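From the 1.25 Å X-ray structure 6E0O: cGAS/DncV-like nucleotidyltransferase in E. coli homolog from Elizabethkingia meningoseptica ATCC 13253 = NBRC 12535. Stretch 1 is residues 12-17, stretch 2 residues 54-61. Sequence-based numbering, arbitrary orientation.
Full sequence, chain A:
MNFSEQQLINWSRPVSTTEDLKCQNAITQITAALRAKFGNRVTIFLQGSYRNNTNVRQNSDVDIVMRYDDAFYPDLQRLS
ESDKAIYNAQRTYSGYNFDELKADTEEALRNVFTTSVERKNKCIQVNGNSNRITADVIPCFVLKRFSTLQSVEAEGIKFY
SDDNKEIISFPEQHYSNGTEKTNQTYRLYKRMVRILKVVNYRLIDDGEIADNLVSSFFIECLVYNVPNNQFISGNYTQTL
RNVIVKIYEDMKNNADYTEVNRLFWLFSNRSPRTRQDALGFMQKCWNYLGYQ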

# COMPACT_ATOMS: atom_id res chain seq x y z
N SER A 12 -6.47 -2.38 -15.71
CA SER A 12 -6.25 -3.37 -14.67
C SER A 12 -4.83 -3.88 -14.63
O SER A 12 -4.50 -4.65 -13.73
CB SER A 12 -7.20 -4.55 -14.87
OG SER A 12 -6.74 -5.37 -15.93
N ARG A 13 -3.98 -3.49 -15.58
CA ARG A 13 -2.63 -4.03 -15.66
C ARG A 13 -1.67 -3.26 -14.76
O ARG A 13 -1.79 -2.04 -14.61
CB ARG A 13 -2.13 -3.95 -17.10
CG ARG A 13 -2.96 -4.78 -18.08
CD ARG A 13 -2.72 -6.26 -17.82
NE ARG A 13 -3.46 -7.17 -18.69
CZ ARG A 13 -4.59 -7.80 -18.35
NH1 ARG A 13 -5.14 -7.60 -17.16
NH2 ARG A 13 -5.16 -8.62 -19.22
N PRO A 14 -0.69 -3.94 -14.17
CA PRO A 14 0.36 -3.21 -13.44
C PRO A 14 1.14 -2.35 -14.42
O PRO A 14 1.41 -2.74 -15.56
CB PRO A 14 1.26 -4.32 -12.87
CG PRO A 14 0.56 -5.59 -13.10
CD PRO A 14 -0.45 -5.39 -14.20
N VAL A 15 1.52 -1.16 -13.97
CA VAL A 15 2.29 -0.26 -14.82
C VAL A 15 3.77 -0.25 -14.45
O VAL A 15 4.62 -0.49 -15.31
CB VAL A 15 1.65 1.14 -14.85
CG1 VAL A 15 2.50 2.09 -15.66
CG2 VAL A 15 0.24 1.06 -15.43
N SER A 16 4.08 0.01 -13.19
CA SER A 16 5.44 -0.12 -12.66
C SER A 16 5.52 -1.42 -11.87
O SER A 16 4.58 -1.78 -11.16
CB SER A 16 5.75 1.03 -11.71
OG SER A 16 5.77 2.28 -12.36
N THR A 17 6.66 -2.11 -11.96
CA THR A 17 6.85 -3.32 -11.18
C THR A 17 8.30 -3.45 -10.74
O THR A 17 9.19 -2.73 -11.21
CB THR A 17 6.47 -4.60 -11.96
OG1 THR A 17 7.45 -4.82 -12.99
CG2 THR A 17 5.08 -4.51 -12.56
N THR A 54 0.44 -3.46 -7.19
CA THR A 54 -0.74 -2.65 -7.46
C THR A 54 -0.40 -1.28 -8.05
O THR A 54 -1.21 -0.36 -7.95
CB THR A 54 -1.55 -2.49 -6.18
OG1 THR A 54 -0.72 -1.90 -5.18
CG2 THR A 54 -2.06 -3.84 -5.69
N ASN A 55 0.75 -1.13 -8.70
CA ASN A 55 1.12 0.16 -9.28
C ASN A 55 0.35 0.42 -10.57
O ASN A 55 0.23 -0.46 -11.42
CB ASN A 55 2.59 0.15 -9.68
CG ASN A 55 3.51 0.48 -8.55
OD1 ASN A 55 3.31 1.46 -7.83
ND2 ASN A 55 4.52 -0.35 -8.36
N VAL A 56 -0.13 1.65 -10.73
CA VAL A 56 -0.87 2.01 -11.94
C VAL A 56 -0.31 3.27 -12.58
O VAL A 56 -0.93 3.84 -13.49
CB VAL A 56 -2.38 2.14 -11.67
CG1 VAL A 56 -2.92 0.85 -11.10
CG2 VAL A 56 -2.66 3.31 -10.73
N ARG A 57 0.85 3.71 -12.14
CA ARG A 57 1.47 4.91 -12.69
C ARG A 57 2.90 4.60 -13.10
O ARG A 57 3.59 3.80 -12.46
CB ARG A 57 1.43 6.07 -11.69
CG ARG A 57 0.00 6.53 -11.43
CD ARG A 57 -0.05 7.89 -10.76
NE ARG A 57 -0.84 8.84 -11.54
CZ ARG A 57 -1.28 10.01 -11.07
NH1 ARG A 57 -1.01 10.37 -9.83
NH2 ARG A 57 -1.99 10.81 -11.85
N GLN A 58 3.33 5.23 -14.18
CA GLN A 58 4.70 5.05 -14.64
C GLN A 58 5.67 5.64 -13.63
O GLN A 58 5.39 6.67 -13.00
CB GLN A 58 4.90 5.74 -15.99
CG GLN A 58 4.16 5.11 -17.14
CD GLN A 58 4.69 5.58 -18.49
OE1 GLN A 58 5.10 6.73 -18.64
NE2 GLN A 58 4.68 4.69 -19.47
N ASN A 59 6.81 4.98 -13.46
CA ASN A 59 7.90 5.51 -12.65
C ASN A 59 7.47 5.75 -11.21
O ASN A 59 7.88 6.73 -10.59
CB ASN A 59 8.47 6.79 -13.28
CG ASN A 59 9.94 6.97 -13.00
OD1 ASN A 59 10.75 6.11 -13.35
ND2 ASN A 59 10.29 8.09 -12.38
N SER A 60 6.66 4.85 -10.66
CA SER A 60 6.11 5.04 -9.33
C SER A 60 7.20 4.95 -8.26
O SER A 60 8.17 4.21 -8.39
CB SER A 60 5.06 3.97 -9.03
OG SER A 60 3.91 4.08 -9.86
N ASP A 61 6.98 5.66 -7.15
CA ASP A 61 7.87 5.58 -6.00
C ASP A 61 7.75 4.21 -5.33
O ASP A 61 6.67 3.62 -5.25
CB ASP A 61 7.51 6.64 -4.96
CG ASP A 61 7.59 8.07 -5.49
OD1 ASP A 61 8.03 8.29 -6.64
OD2 ASP A 61 7.19 8.98 -4.73
O HOH W 1 2.66 -3.10 -9.75

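Two irregular segments, far apart in sequence, bury 322 Å² between them, and Ser16 and Asn55 provide most of the polar links. Val15 N donates to Asn55 O (2.9 Å, 162°), and the same oxygen receives a CA-H contact from Pro14 CA at 3.4 Å. Asn55 points its CB toward the first stretch; with chi1 at -84° and chi2 at -49°, its amide places ND2 3.1 Å from Ser16 O, a hydrogen bond, while OD1 is satisfied elsewhere in the structure. A water completes the link, donating to Ser16 O (2.7 Å) and accepting from Asn55 N (2.9 Å). Ser16, buried and in the m rotamer, sends its hydroxyl into the type II turn from Arg57 to Ser60: OG donates to Arg57 O (2.7 Å) and accepts from Ser60 N (3.2 Å, 176°). A short side chain able both to give and to take suits this pocket. Ser60, also m, donates from its own OG to Arg57 O at 2.6 Å, so two serine hydroxyls converge on one carbonyl. Ser16 N, by contrast, is buried without a partner. Val15, in the t rotamer, lays its methyls along the backbone, CG2 3.6 Å from Val56 O and CG1 3.6 Å from Gln58 N; CG1 also meets the aliphatic Gln58 CG at 3.8 Å.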